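Local coordinates for RagB/SusD domain protein (Flavobacterium johnsoniae, PDB 5J90) that binds chitin as a SusD homolog, probably holding chains of the polysaccharide at the cell surface for uptake by its utilization system, at residues D280-S285 and D366-S371; E334-R339 and Y357-K362. One frame throughout, in Å; residues are numbered along the deposited sequence.

Contact 1: D280-S285 and D366-S371; sequences DPRIAS and DQRGVS
Val-370 packs its two methyls on Pro-281 and Arg-282. With CG1 anti to its own carbonyl carbon (chi1 -67°), that methyl lies 3.7 Å from the carbonyl O of Pro-281, while CG2 reaches CG of Arg-282 at 3.9 Å and CG of Pro-281. Beside this, the aliphatic parts of two arginines cross at about a right angle, CG of Arg-282 lying 4.0 Å from CG of Arg-368. A water ties the far end, bonded to OG of Ser-285 and donating to O of Arg-368.

Within 280-285, direct polar bonds hold Asp-280 to Arg-282. The arginine grips it side-on, NE to OD1 at 3.0 Å, nearly straight and in the guanidinium plane, and NH2 to OD2 at 2.8 Å. OD1 also takes Arg-282 N on its anti side, a capping bond at the turn into helix 283-286. NH1 of Arg-282 binds Ser-364, and NH2 of Arg-368 binds the carbonyls of Phe-429 and Ala-427. Gly-369, with positive phi, forms a Schellman motif after the last turn of helix 353-368. The arginines thus meet through methylene carbons, and NH1 of Arg-282 stays 6.4 Å from NE of Arg-368, which probably limits the repulsion of like charges.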
loop_
_atom_site.group_PDB
_atom_site.type_symbol
_atom_site.label_atom_id
_atom_site.label_comp_id
_atom_site.label_asym_id
_atom_site.label_seq_id
_atom_site.Cartn_x
_atom_site.Cartn_y
_atom_site.Cartn_z
ATOM N N ASP A 280 31.747 -13.097 12.868
ATOM C CA ASP A 280 30.903 -12.939 14.036
ATOM C C ASP A 280 31.026 -14.162 14.942
ATOM O O ASP A 280 30.736 -15.274 14.512
ATOM C CB ASP A 280 29.463 -12.775 13.535
ATOM C CG ASP A 280 28.527 -12.254 14.594
ATOM O OD1 ASP A 280 28.562 -12.753 15.731
ATOM O OD2 ASP A 280 27.740 -11.324 14.280
ATOM N N PRO A 281 31.439 -13.961 16.206
ATOM C CA PRO A 281 31.635 -15.114 17.096
ATOM C C PRO A 281 30.335 -15.831 17.463
ATOM O O PRO A 281 30.388 -16.943 17.986
ATOM C CB PRO A 281 32.277 -14.496 18.344
ATOM C CG PRO A 281 31.847 -13.070 18.325
ATOM C CD PRO A 281 31.779 -12.690 16.868
ATOM N N ARG A 282 29.184 -15.219 17.191
ATOM C CA ARG A 282 27.911 -15.889 17.449
ATOM C C ARG A 282 27.673 -17.053 16.491
ATOM O O ARG A 282 26.805 -17.889 16.731
ATOM C CB ARG A 282 26.748 -14.887 17.384
ATOM C CG ARG A 282 26.750 -13.914 18.554
ATOM C CD ARG A 282 25.751 -12.765 18.349
ATOM N NE ARG A 282 26.201 -11.845 17.307
ATOM C CZ ARG A 282 25.633 -10.667 17.057
ATOM N NH1 ARG A 282 24.591 -10.268 17.778
ATOM N NH2 ARG A 282 26.115 -9.894 16.098
ATOM N N ILE A 283 28.466 -17.124 15.424
ATOM C CA ILE A 283 28.277 -18.145 14.405
ATOM C C ILE A 283 28.413 -19.553 14.989
ATOM O O ILE A 283 27.752 -20.481 14.533
ATOM C CB ILE A 283 29.260 -17.946 13.229
ATOM C CG1 ILE A 283 28.749 -18.612 11.953
ATOM C CG2 ILE A 283 30.655 -18.448 13.592
ATOM C CD1 ILE A 283 29.571 -18.246 10.731
ATOM N N ALA A 284 29.247 -19.690 16.018
ATOM C CA ALA A 284 29.590 -21.005 16.554
ATOM C C ALA A 284 28.434 -21.661 17.301
ATOM O O ALA A 284 28.300 -22.880 17.285
ATOM C CB ALA A 284 30.818 -20.910 17.445
ATOM N N SER A 285 27.598 -20.866 17.959
ATOM C CA SER A 285 26.441 -21.440 18.630
ATOM C C SER A 285 25.212 -21.447 17.720
ATOM O O SER A 285 24.307 -22.249 17.919
ATOM C CB SER A 285 26.138 -20.735 19.950
ATOM O OG SER A 285 25.792 -19.373 19.755
ATOM N N ASP A 366 26.295 -10.862 25.013
ATOM C CA ASP A 366 26.164 -11.389 26.368
ATOM C C ASP A 366 25.181 -12.554 26.411
ATOM O O ASP A 366 25.429 -13.568 27.076
ATOM C CB ASP A 366 25.721 -10.293 27.337
ATOM C CG ASP A 366 26.797 -9.253 27.582
ATOM O OD1 ASP A 366 27.979 -9.503 27.254
ATOM O OD2 ASP A 366 26.453 -8.182 28.121
ATOM N N GLN A 367 24.067 -12.416 25.694
ATOM C CA GLN A 367 23.048 -13.450 25.681
ATOM C C GLN A 367 23.603 -14.766 25.139
ATOM O O GLN A 367 23.246 -15.851 25.629
ATOM C CB GLN A 367 21.843 -13.005 24.850
ATOM C CG GLN A 367 20.664 -13.932 25.003
ATOM C CD GLN A 367 19.419 -13.438 24.306
ATOM O OE1 GLN A 367 19.483 -12.794 23.252
ATOM N NE2 GLN A 367 18.272 -13.749 24.884
ATOM N N ARG A 368 24.483 -14.669 24.148
ATOM C CA ARG A 368 25.043 -15.856 23.506
ATOM C C ARG A 368 26.341 -16.332 24.165
ATOM O O ARG A 368 26.904 -17.343 23.759
ATOM C CB ARG A 368 25.273 -15.598 22.012
ATOM C CG ARG A 368 24.069 -15.014 21.283
ATOM C CD ARG A 368 22.833 -15.886 21.404
ATOM N NE ARG A 368 21.774 -15.369 20.538
ATOM C CZ ARG A 368 20.699 -16.052 20.180
ATOM N NH1 ARG A 368 20.517 -17.296 20.606
ATOM N NH2 ARG A 368 19.806 -15.489 19.381
ATOM N N GLY A 369 26.815 -15.598 25.166
ATOM C CA GLY A 369 27.996 -16.012 25.918
ATOM C C GLY A 369 29.308 -15.854 25.175
ATOM O O GLY A 369 30.259 -16.605 25.425
ATOM N N VAL A 370 29.381 -14.888 24.265
ATOM C CA VAL A 370 30.605 -14.658 23.507
ATOM C C VAL A 370 31.256 -13.335 23.882
ATOM O O VAL A 370 30.582 -12.372 24.259
ATOM C CB VAL A 370 30.384 -14.727 21.979
ATOM C CG1 VAL A 370 30.012 -16.145 21.560
ATOM C CG2 VAL A 370 29.324 -13.731 21.542
ATOM N N SER A 371 32.581 -13.307 23.801
ATOM C CA SER A 371 33.341 -12.108 24.110
ATOM C C SER A 371 33.686 -11.376 22.819
ATOM O O SER A 371 33.396 -11.860 21.723
ATOM C CB SER A 371 34.618 -12.480 24.866
ATOM O OG SER A 371 35.398 -13.375 24.099
HETATM O O HOH W 1 24.591 -19.039 22.260
#

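Contact 2: E334-R339 and Y357-K362; sequences EAYFLR and YEAGIK
Helices 332-344 and 353-368 run antiparallel here, their short segments inclined at 166° with axes only 7.9 Å apart, and Tyr-336 and Gly-360 bring their CA atoms to 4.8 Å. Glycine makes that approach possible: CB of Tyr-336 sits 3.5 Å from CA of Gly-360, where a CB would clash with the Phe-337 ring and press on Tyr-336 CB. C of Ala-359 lies over one face of the tyrosine ring, toward its rim; CD2 is 3.6 Å from the alanine CB, and the hydroxyl bonds the carbonyl of Leu-238. Antiparallel helix pairs make up the TPR-like scaffold of SusD proteins. In Phe-337, chi1 of -64° turns CG toward the other helix, and CZ comes 3.4 Å from C of Gly-360. CA of Gly-360 makes a CH-pi contact over one face, 4.1 Å from the ring centroid, and CG1 of Ile-361 lies in plane at the edge, 4.0 Å from CZ. CE1 approaches CD1 of Tyr-357 at 4.1 Å. An alanine in place of Phe-337 would probably open a gap beside Gly-360 and leave Tyr-357 and Ile-361 without this packing partner. Tyr-357 turns its hydroxyl to the carbonyl of Val-405, and its ring meets that of Trp-407.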
loop_
_atom_site.group_PDB
_atom_site.type_symbol
_atom_site.label_atom_id
_atom_site.label_comp_id
_atom_site.label_asym_id
_atom_site.label_seq_id
_atom_site.Cartn_x
_atom_site.Cartn_y
_atom_site.Cartn_z
ATOM N N GLU A 334 16.446 -6.958 20.833
ATOM C CA GLU A 334 15.461 -6.360 19.939
ATOM C C GLU A 334 14.924 -5.047 20.498
ATOM O O GLU A 334 14.683 -4.109 19.745
ATOM C CB GLU A 334 14.293 -7.321 19.692
ATOM C CG GLU A 334 13.222 -6.696 18.794
ATOM C CD GLU A 334 12.063 -7.612 18.454
ATOM O OE1 GLU A 334 12.175 -8.845 18.632
ATOM O OE2 GLU A 334 11.029 -7.081 17.990
ATOM N N ALA A 335 14.722 -4.973 21.810
ATOM C CA ALA A 335 14.241 -3.733 22.410
ATOM C C ALA A 335 15.221 -2.577 22.171
ATOM O O ALA A 335 14.798 -1.446 21.900
ATOM C CB ALA A 335 13.975 -3.928 23.893
ATOM N N TYR A 336 16.521 -2.851 22.270
ATOM C CA TYR A 336 17.518 -1.826 21.982
ATOM C C TYR A 336 17.504 -1.409 20.518
ATOM O O TYR A 336 17.632 -0.219 20.217
ATOM C CB TYR A 336 18.920 -2.298 22.373
ATOM C CG TYR A 336 19.145 -2.335 23.867
ATOM C CD1 TYR A 336 19.065 -3.530 24.572
ATOM C CD2 TYR A 336 19.425 -1.165 24.575
ATOM C CE1 TYR A 336 19.276 -3.567 25.946
ATOM C CE2 TYR A 336 19.626 -1.193 25.944
ATOM C CZ TYR A 336 19.548 -2.389 26.621
ATOM O OH TYR A 336 19.747 -2.407 27.983
ATOM N N PHE A 337 17.353 -2.363 19.598
ATOM C CA PHE A 337 17.350 -2.024 18.178
ATOM C C PHE A 337 16.063 -1.309 17.764
ATOM O O PHE A 337 16.082 -0.466 16.864
ATOM C CB PHE A 337 17.605 -3.265 17.317
ATOM C CG PHE A 337 18.966 -3.885 17.535
ATOM C CD1 PHE A 337 20.123 -3.119 17.414
ATOM C CD2 PHE A 337 19.089 -5.221 17.881
ATOM C CE1 PHE A 337 21.386 -3.689 17.625
ATOM C CE2 PHE A 337 20.344 -5.785 18.093
ATOM C CZ PHE A 337 21.486 -5.020 17.958
ATOM N N LEU A 338 14.958 -1.625 18.437
ATOM C CA LEU A 338 13.720 -0.885 18.224
ATOM C C LEU A 338 13.902 0.557 18.697
ATOM O O LEU A 338 13.544 1.496 17.983
ATOM C CB LEU A 338 12.568 -1.549 18.976
ATOM C CG LEU A 338 11.993 -2.777 18.272
ATOM C CD1 LEU A 338 11.161 -3.567 19.247
ATOM C CD2 LEU A 338 11.155 -2.343 17.076
ATOM N N ARG A 339 14.462 0.728 19.892
ATOM C CA ARG A 339 14.709 2.071 20.413
ATOM C C ARG A 339 15.709 2.836 19.549
ATOM O O ARG A 339 15.546 4.040 19.340
ATOM C CB ARG A 339 15.175 2.017 21.869
ATOM C CG ARG A 339 14.092 1.562 22.851
ATOM C CD ARG A 339 14.710 1.164 24.198
ATOM N NE ARG A 339 15.241 2.320 24.892
ATOM C CZ ARG A 339 16.140 2.282 25.871
ATOM N NH1 ARG A 339 16.674 1.136 26.303
ATOM N NH2 ARG A 339 16.521 3.415 26.420
ATOM N N TYR A 357 22.097 1.260 19.551
ATOM C CA TYR A 357 22.652 0.274 18.622
ATOM C C TYR A 357 23.762 -0.528 19.285
ATOM O O TYR A 357 23.760 -1.764 19.250
ATOM C CB TYR A 357 23.186 1.005 17.395
ATOM C CG TYR A 357 23.951 0.193 16.369
ATOM C CD1 TYR A 357 23.306 -0.753 15.562
ATOM C CD2 TYR A 357 25.311 0.417 16.153
ATOM C CE1 TYR A 357 23.991 -1.462 14.589
ATOM C CE2 TYR A 357 26.009 -0.292 15.181
ATOM C CZ TYR A 357 25.338 -1.229 14.394
ATOM O OH TYR A 357 25.993 -1.931 13.415
ATOM N N GLU A 358 24.709 0.171 19.902
ATOM C CA GLU A 358 25.849 -0.517 20.497
ATOM C C GLU A 358 25.426 -1.333 21.716
ATOM O O GLU A 358 25.966 -2.420 21.961
ATOM C CB GLU A 358 26.964 0.481 20.830
ATOM C CG GLU A 358 27.546 1.126 19.579
ATOM C CD GLU A 358 28.760 1.999 19.842
ATOM O OE1 GLU A 358 29.066 2.285 21.024
ATOM O OE2 GLU A 358 29.398 2.391 18.844
ATOM N N ALA A 359 24.453 -0.827 22.466
ATOM C CA ALA A 359 23.918 -1.565 23.605
ATOM C C ALA A 359 23.192 -2.834 23.160
ATOM O O ALA A 359 23.246 -3.858 23.848
ATOM C CB ALA A 359 23.005 -0.689 24.452
ATOM N N GLY A 360 22.507 -2.780 22.020
ATOM C CA GLY A 360 21.831 -3.959 21.504
ATOM C C GLY A 360 22.808 -5.052 21.110
ATOM O O GLY A 360 22.571 -6.237 21.386
ATOM N N ILE A 361 23.897 -4.669 20.452
ATOM C CA ILE A 361 24.927 -5.637 20.070
ATOM C C ILE A 361 25.529 -6.295 21.315
ATOM O O ILE A 361 25.647 -7.522 21.378
ATOM C CB ILE A 361 26.028 -4.989 19.209
ATOM C CG1 ILE A 361 25.425 -4.405 17.925
ATOM C CG2 ILE A 361 27.118 -6.006 18.860
ATOM C CD1 ILE A 361 26.391 -3.523 17.150
ATOM N N LYS A 362 25.881 -5.485 22.311
ATOM C CA LYS A 362 26.418 -6.015 23.566
ATOM C C LYS A 362 25.440 -6.969 24.251
ATOM O O LYS A 362 25.829 -8.035 24.723
ATOM C CB LYS A 362 26.793 -4.881 24.516
ATOM C CG LYS A 362 27.215 -5.355 25.905
ATOM C CD LYS A 362 27.442 -4.179 26.852
ATOM C CE LYS A 362 27.356 -4.621 28.308
ATOM N NZ LYS A 362 28.157 -5.851 28.558
#

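How the contacts relate
Helix 353-368 joins the two contacts: contact 2 uses its middle and contact 1 its C-terminal end with the residues that follow, the centres lying about 16 Å apart. In sequence both segments of contact 2 fall between those of contact 1. The segments adjoin along helix 353-368, where Lys-362 of contact 2 makes a salt bridge to Asp-366 of contact 1. Helix 413-428 serves both, with Gln-423 touching Phe-337 and Tyr-357 and also bonding Arg-282. Contact 2 is buried, whereas contact 1 lies at the surface, its centre about 20 Å from the chain centre.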